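Local atomic coordinates of enoyl-CoA hydratase (Mycobacterium avium subsp. paratuberculosis, PDB entry 4LK5), a protein that probably catalyses the hydration of enoyl-CoA thioesters, as an enzyme of the crotonase-like family. Residues D69-A74 with N119-A124; A134-P139 with E158-M163. One frame throughout, in Å; residues are numbered along the deposited sequence.

Interaction 1: D69-A74 with N119-A124; sequences DAMEYA and NRLVRA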
loop_
_atom_site.group_PDB
_atom_site.type_symbol
_atom_site.label_atom_id
_atom_site.label_comp_id
_atom_site.label_asym_id
_atom_site.label_seq_id
_atom_site.Cartn_x
_atom_site.Cartn_y
_atom_site.Cartn_z
ATOM N N ASP C 69 23.916 -7.566 -15.995
ATOM C CA ASP C 69 25.117 -6.819 -16.484
ATOM C C ASP C 69 24.710 -5.608 -17.305
ATOM O O ASP C 69 25.221 -4.494 -17.143
ATOM C CB ASP C 69 26.036 -7.722 -17.350
ATOM C CG ASP C 69 26.806 -8.800 -16.531
ATOM O OD1 ASP C 69 26.881 -8.722 -15.291
ATOM O OD2 ASP C 69 27.359 -9.735 -17.138
ATOM N N ALA C 70 23.784 -5.849 -18.215
ATOM C CA ALA C 70 23.158 -4.799 -19.002
ATOM C C ALA C 70 22.511 -3.670 -18.146
ATOM O O ALA C 70 22.647 -2.456 -18.466
ATOM C CB ALA C 70 22.111 -5.438 -19.914
HETATM N N MSE C 71 21.808 -4.037 -17.068
HETATM C CA MSE C 71 21.218 -2.986 -16.225
HETATM C C MSE C 71 22.333 -2.211 -15.540
HETATM O O MSE C 71 22.311 -0.984 -15.499
HETATM C CB MSE C 71 20.227 -3.525 -15.205
HETATM C CG MSE C 71 19.043 -4.176 -15.877
HETATM SE SE MSE C 71 18.027 -2.830 -16.876
HETATM C CE MSE C 71 17.057 -4.118 -17.968
ATOM N N GLU C 72 23.344 -2.904 -15.025
ATOM C CA GLU C 72 24.487 -2.180 -14.451
ATOM C C GLU C 72 25.186 -1.281 -15.497
ATOM O O GLU C 72 25.426 -0.093 -15.227
ATOM C CB GLU C 72 25.472 -3.132 -13.793
ATOM C CG GLU C 72 24.928 -3.764 -12.522
ATOM C CD GLU C 72 25.945 -4.672 -11.872
ATOM O OE1 GLU C 72 26.815 -5.193 -12.603
ATOM O OE2 GLU C 72 25.876 -4.872 -10.644
ATOM N N TYR C 73 25.460 -1.818 -16.692
ATOM C CA TYR C 73 26.067 -1.012 -17.764
ATOM C C TYR C 73 25.297 0.287 -18.038
ATOM O O TYR C 73 25.879 1.358 -18.196
ATOM C CB TYR C 73 26.162 -1.797 -19.075
ATOM C CG TYR C 73 26.665 -0.918 -20.164
ATOM C CD1 TYR C 73 27.994 -0.456 -20.139
ATOM C CD2 TYR C 73 25.820 -0.475 -21.178
ATOM C CE1 TYR C 73 28.470 0.397 -21.116
ATOM C CE2 TYR C 73 26.288 0.372 -22.174
ATOM C CZ TYR C 73 27.611 0.810 -22.137
ATOM O OH TYR C 73 28.083 1.667 -23.114
ATOM N N ALA C 74 23.978 0.175 -18.082
ATOM C CA ALA C 74 23.120 1.286 -18.430
ATOM C C ALA C 74 23.105 2.428 -17.409
ATOM O O ALA C 74 22.653 3.534 -17.732
ATOM C CB ALA C 74 21.716 0.770 -18.657
ATOM N N ASN C 119 19.062 -11.365 -7.602
ATOM C CA ASN C 119 19.172 -10.252 -6.670
ATOM C C ASN C 119 19.962 -9.122 -7.311
ATOM O O ASN C 119 19.532 -7.980 -7.276
ATOM C CB ASN C 119 19.748 -10.712 -5.316
ATOM C CG ASN C 119 18.771 -11.605 -4.532
ATOM O OD1 ASN C 119 17.638 -11.848 -4.963
ATOM N ND2 ASN C 119 19.200 -12.092 -3.382
ATOM N N ARG C 120 21.086 -9.446 -7.937
ATOM C CA ARG C 120 21.870 -8.449 -8.657
ATOM C C ARG C 120 21.002 -7.726 -9.656
ATOM O O ARG C 120 21.023 -6.519 -9.732
ATOM C CB ARG C 120 23.028 -9.090 -9.440
ATOM C CG ARG C 120 24.425 -8.864 -8.900
ATOM C CD ARG C 120 25.474 -9.597 -9.759
ATOM N NE ARG C 120 25.884 -8.698 -10.814
ATOM C CZ ARG C 120 25.932 -8.952 -12.118
ATOM N NH1 ARG C 120 25.665 -10.164 -12.655
ATOM N NH2 ARG C 120 26.303 -7.935 -12.890
ATOM N N LEU C 121 20.270 -8.480 -10.453
ATOM C CA LEU C 121 19.422 -7.886 -11.481
ATOM C C LEU C 121 18.456 -6.876 -10.845
ATOM O O LEU C 121 18.461 -5.683 -11.194
ATOM C CB LEU C 121 18.667 -8.974 -12.237
ATOM C CG LEU C 121 17.429 -8.617 -13.068
ATOM C CD1 LEU C 121 17.559 -7.302 -13.783
ATOM C CD2 LEU C 121 17.193 -9.741 -14.061
ATOM N N VAL C 122 17.687 -7.359 -9.875
ATOM C CA VAL C 122 16.691 -6.549 -9.201
ATOM C C VAL C 122 17.279 -5.272 -8.604
ATOM O O VAL C 122 16.736 -4.168 -8.823
ATOM C CB VAL C 122 15.912 -7.405 -8.171
ATOM C CG1 VAL C 122 15.218 -6.543 -7.188
ATOM C CG2 VAL C 122 14.890 -8.257 -8.896
ATOM N N ARG C 123 18.401 -5.388 -7.911
ATOM C CA ARG C 123 19.079 -4.179 -7.399
ATOM C C ARG C 123 19.504 -3.263 -8.501
ATOM O O ARG C 123 19.553 -2.063 -8.294
ATOM C CB ARG C 123 20.359 -4.487 -6.630
ATOM C CG ARG C 123 20.114 -5.214 -5.334
ATOM C CD ARG C 123 21.291 -5.166 -4.401
ATOM N NE ARG C 123 21.085 -6.201 -3.397
ATOM C CZ ARG C 123 21.581 -7.442 -3.442
ATOM N NH1 ARG C 123 22.367 -7.848 -4.422
ATOM N NH2 ARG C 123 21.297 -8.291 -2.456
ATOM N N ALA C 124 19.868 -3.816 -9.655
ATOM C CA ALA C 124 20.400 -2.972 -10.736
ATOM C C ALA C 124 19.267 -2.134 -11.270
ATOM O O ALA C 124 19.446 -0.957 -11.527
ATOM C CB ALA C 124 21.027 -3.798 -11.842
#
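Arg-120 reaches across from helix 113-127 to Asp-69 and Glu-72 on helix 61-76. In this crotonase-like fold each helix makes a crossover between neighbouring parallel strands: 61-76 between 45-50 and 82-87, 113-127 between 82-87 and 132-136. Their segments run nearly parallel, at 28°, with axes 8.6 Å apart at the closest point.

The apolar part is small and close. The CB atoms of Met-71, a selenomethionine, and Ala-124 meet at 3.5 Å, where the helix backbones come nearest. Glu-72 CG also rests on the Ala-124 methyl. On the inner side, Leu-121 CD1 lies 4.0 Å from Met-71 CG. The Met-71 chain then bends at chi2 (-65°) and turns its end away from helix 113-127. It also packs on Val-48, Val-83 and Ile-85 of the sheet.

The polar part is a salt-bridge network on the more exposed side. A bend at chi3 (89°) swings the Arg-120 guanidinium over to helix 61-76. Arg-120 NH2 serves both acids, 2.6 Å from Asp-69 OD1 and 2.8 Å from Glu-72 OE1. Both oxygens sit at the guanidinium edge, near its plane. NH1 adds a weak bond to Asp-69 OD1 and a salt bridge to Glu-117. The two acids receive NH2 differently: Asp-69 OD1 is met almost along its C-O bond, while Glu-72 OE1 is met from above its carboxylate plane.

Interaction 2: A134-P139 with E158-M163; sequences AVVQGP and ENAFFM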
loop_
_atom_site.group_PDB
_atom_site.type_symbol
_atom_site.label_atom_id
_atom_site.label_comp_id
_atom_site.label_asym_id
_atom_site.label_seq_id
_atom_site.Cartn_x
_atom_site.Cartn_y
_atom_site.Cartn_z
ATOM N N ALA C 134 8.765 -1.646 -18.112
ATOM C CA ALA C 134 8.418 -3.020 -18.399
ATOM C C ALA C 134 7.247 -3.122 -19.361
ATOM O O ALA C 134 6.174 -2.588 -19.131
ATOM C CB ALA C 134 8.100 -3.780 -17.125
ATOM N N VAL C 135 7.464 -3.874 -20.421
ATOM C CA VAL C 135 6.570 -3.955 -21.544
ATOM C C VAL C 135 6.017 -5.358 -21.577
ATOM O O VAL C 135 6.673 -6.256 -22.045
ATOM C CB VAL C 135 7.357 -3.714 -22.849
ATOM C CG1 VAL C 135 6.442 -3.880 -24.056
ATOM C CG2 VAL C 135 7.999 -2.341 -22.832
ATOM N N VAL C 136 4.805 -5.540 -21.093
ATOM C CA VAL C 136 4.296 -6.865 -20.814
ATOM C C VAL C 136 3.205 -7.219 -21.844
ATOM O O VAL C 136 2.080 -6.786 -21.689
ATOM C CB VAL C 136 3.817 -6.908 -19.342
ATOM C CG1 VAL C 136 3.382 -8.299 -18.931
ATOM C CG2 VAL C 136 4.945 -6.469 -18.414
ATOM N N GLN C 137 3.553 -7.968 -22.904
ATOM C CA GLN C 137 2.577 -8.242 -23.998
ATOM C C GLN C 137 1.824 -9.519 -23.721
ATOM O O GLN C 137 0.773 -9.725 -24.290
ATOM C CB GLN C 137 3.154 -8.339 -25.443
ATOM C CG GLN C 137 4.590 -7.907 -25.709
ATOM C CD GLN C 137 5.598 -8.917 -25.184
ATOM O OE1 GLN C 137 5.401 -10.155 -25.257
ATOM N NE2 GLN C 137 6.692 -8.387 -24.611
ATOM N N GLY C 138 2.359 -10.378 -22.858
ATOM C CA GLY C 138 1.668 -11.614 -22.545
ATOM C C GLY C 138 1.918 -12.110 -21.144
ATOM O O GLY C 138 1.980 -11.324 -20.230
ATOM N N PRO C 139 2.042 -13.434 -20.962
ATOM C CA PRO C 139 2.251 -13.960 -19.601
ATOM C C PRO C 139 3.513 -13.457 -18.907
ATOM O O PRO C 139 4.563 -13.265 -19.550
ATOM C CB PRO C 139 2.313 -15.474 -19.815
ATOM C CG PRO C 139 1.534 -15.718 -21.070
ATOM C CD PRO C 139 1.728 -14.502 -21.937
ATOM N N GLU C 158 -3.933 -6.065 -22.923
ATOM C CA GLU C 158 -5.088 -6.792 -22.417
ATOM C C GLU C 158 -4.848 -8.309 -22.463
ATOM O O GLU C 158 -5.467 -9.037 -21.704
ATOM C CB GLU C 158 -6.382 -6.380 -23.133
ATOM C CG GLU C 158 -6.821 -5.002 -22.666
ATOM C CD GLU C 158 -8.259 -4.658 -22.974
ATOM O OE1 GLU C 158 -8.633 -4.715 -24.165
ATOM O OE2 GLU C 158 -8.989 -4.294 -22.013
ATOM N N ASN C 159 -3.930 -8.767 -23.316
ATOM C CA ASN C 159 -3.538 -10.196 -23.356
ATOM C C ASN C 159 -2.692 -10.675 -22.178
ATOM O O ASN C 159 -2.653 -11.864 -21.881
ATOM C CB ASN C 159 -2.769 -10.517 -24.649
ATOM C CG ASN C 159 -3.680 -10.593 -25.870
ATOM O OD1 ASN C 159 -4.914 -10.569 -25.756
ATOM N ND2 ASN C 159 -3.068 -10.687 -27.056
ATOM N N ALA C 160 -2.012 -9.747 -21.520
ATOM C CA ALA C 160 -1.113 -10.071 -20.425
ATOM C C ALA C 160 -1.812 -10.571 -19.197
ATOM O O ALA C 160 -2.954 -10.243 -18.948
ATOM C CB ALA C 160 -0.291 -8.854 -20.062
ATOM N N PHE C 161 -1.096 -11.375 -18.426
ATOM C CA PHE C 161 -1.474 -11.666 -17.050
ATOM C C PHE C 161 -0.247 -11.888 -16.177
ATOM O O PHE C 161 0.851 -12.145 -16.669
ATOM C CB PHE C 161 -2.423 -12.858 -16.942
ATOM C CG PHE C 161 -1.812 -14.183 -17.357
ATOM C CD1 PHE C 161 -0.992 -14.915 -16.465
ATOM C CD2 PHE C 161 -2.055 -14.712 -18.636
ATOM C CE1 PHE C 161 -0.429 -16.132 -16.835
ATOM C CE2 PHE C 161 -1.500 -15.928 -18.998
ATOM C CZ PHE C 161 -0.685 -16.638 -18.100
ATOM N N PHE C 162 -0.476 -11.810 -14.869
ATOM C CA PHE C 162 0.555 -11.935 -13.891
ATOM C C PHE C 162 0.297 -13.111 -12.964
ATOM O O PHE C 162 -0.829 -13.372 -12.549
ATOM C CB PHE C 162 0.659 -10.625 -13.106
ATOM C CG PHE C 162 1.026 -9.458 -13.965
ATOM C CD1 PHE C 162 0.058 -8.815 -14.752
ATOM C CD2 PHE C 162 2.328 -9.028 -14.046
ATOM C CE1 PHE C 162 0.399 -7.737 -15.566
ATOM C CE2 PHE C 162 2.675 -7.964 -14.870
ATOM C CZ PHE C 162 1.711 -7.325 -15.635
HETATM N N MSE C 163 1.350 -13.845 -12.646
HETATM C CA MSE C 163 1.185 -14.919 -11.692
HETATM C C MSE C 163 2.451 -15.249 -10.952
HETATM O O MSE C 163 3.450 -15.672 -11.541
HETATM C CB MSE C 163 0.688 -16.173 -12.386
HETATM C CG MSE C 163 0.515 -17.189 -11.269
HETATM SE SE MSE C 163 -0.563 -18.653 -11.947
HETATM C CE MSE C 163 0.732 -19.128 -13.359
#
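Pro-139 lies over one face of the Phe-161 ring in a CH-pi contact. Pro-139 CB is 4.1 Å from the centroid of the Phe-161 ring and off-centre, 30° from the ring normal. Pro-139 CB comes closest to Phe-161 CZ, at 3.6 Å, while CG leans over CE2. Phe-161 CG stands between its own backbone N and carbonyl carbon (chi1 66°), and this brings the ring to the proline. Both segments leave the main crotonase sheet, at the ends of strands 132-136 and 153-157, and come together where the small sheet of 139-141 and 161-163 begins.

The tight part is centred on Ala-160. The CA atoms of Gly-138 and Ala-160 are only 3.8 Å apart. Gly-138 O lies 3.3 Å from Ala-160 CA in a CA-H...O contact, bent to 128° at the hydrogen. Ala-160 CB lies 3.4 Å from Gly-138 O and 3.5 Å from Val-136 O. Val-136 CG1 touches the same methyl and meets Phe-162 CZ at 3.8 Å, with the side chains of Val-136 and Phe-162 coming from opposite directions. These residues are buried.

The solvent side is looser. Asn-159 is exposed; of its side chain, Asn-159 CB makes the contact, 3.6 Å from Gln-137 O. Gln-137 CB points away from 158-163.

Strand 132-136 lies between strands 82-87 and 153-157, bonded through Val-135 to Ile-85 and through Val-136 to Leu-155 and Ser-157. Helix 217-233 packs against Val-135, Gln-137 and Asn-159, with its Phe-220 touching the side chains of Val-135 and Gln-137.

How the interactions relate
Interaction 1 closes before interaction 2 opens along the chain, and helix 113-127 leads directly into strand 132-136. Their centres are 22 Å apart, on opposite sides of the chain's centre. The nearest atoms are about 9 Å apart, so the two do not touch. Interaction 1 pairs two helices that lie beside the main sheet. Interaction 2 lies where that sheet passes to the small one. Strand 139-141 then leads to helix 143-150. In crotonase relatives the start of the corresponding helix supplies a backbone N-H of the oxyanion hole, so interaction 2 is probably the nearer to the active site.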